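PDB 3OEP: urea carboxylase from Thermus thermophilus, which is of unknown function but is a KipI-KipA homologue with cyclophilin-like domains, and is not the allophanate hydrolase it was once taken for. Local coordinates for residues 13-18 with 111-116. Sequence-based numbering, arbitrary orientation.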
loop_
_atom_site.group_PDB
_atom_site.type_symbol
_atom_site.label_atom_id
_atom_site.label_comp_id
_atom_site.label_asym_id
_atom_site.label_seq_id
_atom_site.Cartn_x
_atom_site.Cartn_y
_atom_site.Cartn_z
ATOM N N VAL A 13 16.410 -2.067 -18.671
ATOM C CA VAL A 13 16.725 -0.677 -18.393
ATOM C C VAL A 13 16.992 0.024 -19.722
ATOM O O VAL A 13 18.125 0.047 -20.217
ATOM C CB VAL A 13 17.937 -0.563 -17.443
ATOM C CG1 VAL A 13 18.214 0.896 -17.100
ATOM C CG2 VAL A 13 17.685 -1.376 -16.177
ATOM N N SER A 14 15.927 0.549 -20.315
ATOM C CA SER A 14 15.998 1.269 -21.577
ATOM C C SER A 14 15.614 2.709 -21.300
ATOM O O SER A 14 14.498 2.977 -20.857
ATOM C CB SER A 14 15.032 0.655 -22.594
ATOM O OG SER A 14 14.769 1.547 -23.664
ATOM N N GLU A 15 16.534 3.635 -21.549
ATOM C CA GLU A 15 16.255 5.045 -21.314
ATOM C C GLU A 15 15.066 5.545 -22.143
ATOM O O GLU A 15 14.187 6.220 -21.611
ATOM C CB GLU A 15 17.490 5.911 -21.581
ATOM C CG GLU A 15 17.281 7.392 -21.270
ATOM C CD GLU A 15 18.543 8.233 -21.424
ATOM O OE1 GLU A 15 19.658 7.664 -21.452
ATOM O OE2 GLU A 15 18.414 9.471 -21.517
ATOM N N GLU A 16 15.018 5.211 -23.431
ATOM C CA GLU A 16 13.952 5.737 -24.274
ATOM C C GLU A 16 12.593 5.121 -23.922
ATOM O O GLU A 16 11.577 5.805 -23.955
ATOM C CB GLU A 16 14.291 5.581 -25.762
ATOM C CG GLU A 16 13.263 6.144 -26.739
ATOM C CD GLU A 16 12.753 7.549 -26.414
ATOM O OE1 GLU A 16 13.562 8.494 -26.302
ATOM O OE2 GLU A 16 11.519 7.707 -26.293
ATOM N N ALA A 17 12.580 3.847 -23.539
ATOM C CA ALA A 17 11.329 3.207 -23.102
ATOM C C ALA A 17 10.797 3.891 -21.838
ATOM O O ALA A 17 9.595 4.140 -21.707
ATOM C CB ALA A 17 11.541 1.728 -22.858
ATOM N N ASN A 18 11.704 4.208 -20.923
ATOM C CA ASN A 18 11.342 4.912 -19.693
ATOM C C ASN A 18 10.844 6.335 -19.978
ATOM O O ASN A 18 9.866 6.770 -19.375
ATOM C CB ASN A 18 12.527 4.906 -18.728
ATOM C CG ASN A 18 12.212 5.560 -17.399
ATOM O OD1 ASN A 18 12.812 6.574 -17.053
ATOM N ND2 ASN A 18 11.263 4.997 -16.652
ATOM N N LEU A 111 26.063 9.605 -14.054
ATOM C CA LEU A 111 24.891 10.444 -13.868
ATOM C C LEU A 111 23.709 9.490 -13.948
ATOM O O LEU A 111 23.333 9.042 -15.034
ATOM C CB LEU A 111 24.802 11.526 -14.943
ATOM C CG LEU A 111 23.598 12.461 -14.795
ATOM C CD1 LEU A 111 23.628 13.183 -13.451
ATOM C CD2 LEU A 111 23.569 13.458 -15.947
ATOM N N TYR A 112 23.156 9.145 -12.793
ATOM C CA TYR A 112 22.076 8.165 -12.724
ATOM C C TYR A 112 20.749 8.777 -13.125
ATOM O O TYR A 112 20.579 9.991 -13.097
ATOM C CB TYR A 112 21.930 7.629 -11.312
ATOM C CG TYR A 112 23.108 6.832 -10.801
ATOM C CD1 TYR A 112 24.110 7.440 -10.062
ATOM C CD2 TYR A 112 23.212 5.470 -11.051
ATOM C CE1 TYR A 112 25.189 6.708 -9.582
ATOM C CE2 TYR A 112 24.278 4.731 -10.569
ATOM C CZ TYR A 112 25.263 5.355 -9.831
ATOM O OH TYR A 112 26.329 4.627 -9.344
ATOM N N ARG A 113 19.813 7.910 -13.488
ATOM C CA ARG A 113 18.440 8.286 -13.756
ATOM C C ARG A 113 17.526 7.489 -12.833
ATOM O O ARG A 113 17.752 6.296 -12.612
ATOM C CB ARG A 113 18.107 7.970 -15.214
ATOM C CG ARG A 113 16.688 8.262 -15.626
ATOM C CD ARG A 113 16.452 7.808 -17.062
ATOM N NE ARG A 113 15.054 7.982 -17.426
ATOM C CZ ARG A 113 14.532 9.086 -17.957
ATOM N NH1 ARG A 113 15.289 10.148 -18.227
ATOM N NH2 ARG A 113 13.232 9.122 -18.229
ATOM N N VAL A 114 16.501 8.145 -12.298
ATOM C CA VAL A 114 15.463 7.470 -11.530
ATOM C C VAL A 114 14.509 6.773 -12.499
ATOM O O VAL A 114 13.693 7.428 -13.149
ATOM C CB VAL A 114 14.654 8.451 -10.646
ATOM C CG1 VAL A 114 13.563 7.702 -9.882
ATOM C CG2 VAL A 114 15.584 9.198 -9.684
ATOM N N TYR A 115 14.623 5.451 -12.599
ATOM C CA TYR A 115 13.776 4.654 -13.491
ATOM C C TYR A 115 12.445 4.242 -12.858
ATOM O O TYR A 115 11.484 3.945 -13.564
ATOM C CB TYR A 115 14.521 3.402 -13.948
ATOM C CG TYR A 115 15.461 3.669 -15.092
ATOM C CD1 TYR A 115 16.749 4.128 -14.862
ATOM C CD2 TYR A 115 15.047 3.489 -16.404
ATOM C CE1 TYR A 115 17.612 4.380 -15.914
ATOM C CE2 TYR A 115 15.911 3.739 -17.470
ATOM C CZ TYR A 115 17.190 4.186 -17.210
ATOM O OH TYR A 115 18.054 4.443 -18.253
ATOM N N ALA A 116 12.408 4.192 -11.532
ATOM C CA ALA A 116 11.204 3.839 -10.799
ATOM C C ALA A 116 11.321 4.438 -9.413
ATOM O O ALA A 116 12.418 4.707 -8.936
ATOM C CB ALA A 116 11.043 2.332 -10.709
HETATM O O HOH W 1 19.928 2.845 -19.489
#
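Asn18 OD1 takes two N-H groups from Arg113, which grips it side-on within the guanidinium plane. The NE bond is the better directed: NE lies 2.7 Å from OD1, in the plane of the Asn18 carbonyl and on a lone pair, with 150° at the hydrogen. The amide and guanidinium planes are 85° apart, so with NE in the carbonyl plane NH2, 2.8 Å from the same OD1, comes to it from above that plane. Both side chains leave with CG anti to the backbone N and meet tip to tip, Arg113 running extended as far as NE. The Tyr115 ring is sandwiched between Val13 and Arg113. Val13 CG1 makes a CH-pi contact on one face, 3.7 Å from the ring centroid and nearest to CZ; the opposite face carries Arg113 CD, offset toward the rim. The Asn18 amide crosses the ring obliquely, its CG 3.6 Å from Tyr115 CD2, while Ser14 O lies at the ring edge. Tyr115 OH lies beside CA and CB of Glu15 and is 2.8 Å from a water that also donates weakly to Val13 O. Glu15 CG lies over one face of the guanidinium; OE2, 4.6 Å from Arg113 NH1 and well out of that plane, can offer only a long-range attraction between charges. Behind this first shell, Ser14 is the N-cap of helix 15-30, its OG accepting from Ala17 N at 3.2 Å, and its carbonyl receives Asn18 N. Asn18 ND2 bonds to Tyr43 O, fixing the amide's rotation so that OD1 faces Arg113. The contact thus sets the first turn of helix 15-30 against strand 112-117, where Tyr115 and Ala116 form a classic beta bulge opposite Phe125; this strand of the cyclophilin-like domain runs between antiparallel neighbours 124-127 and 194-199.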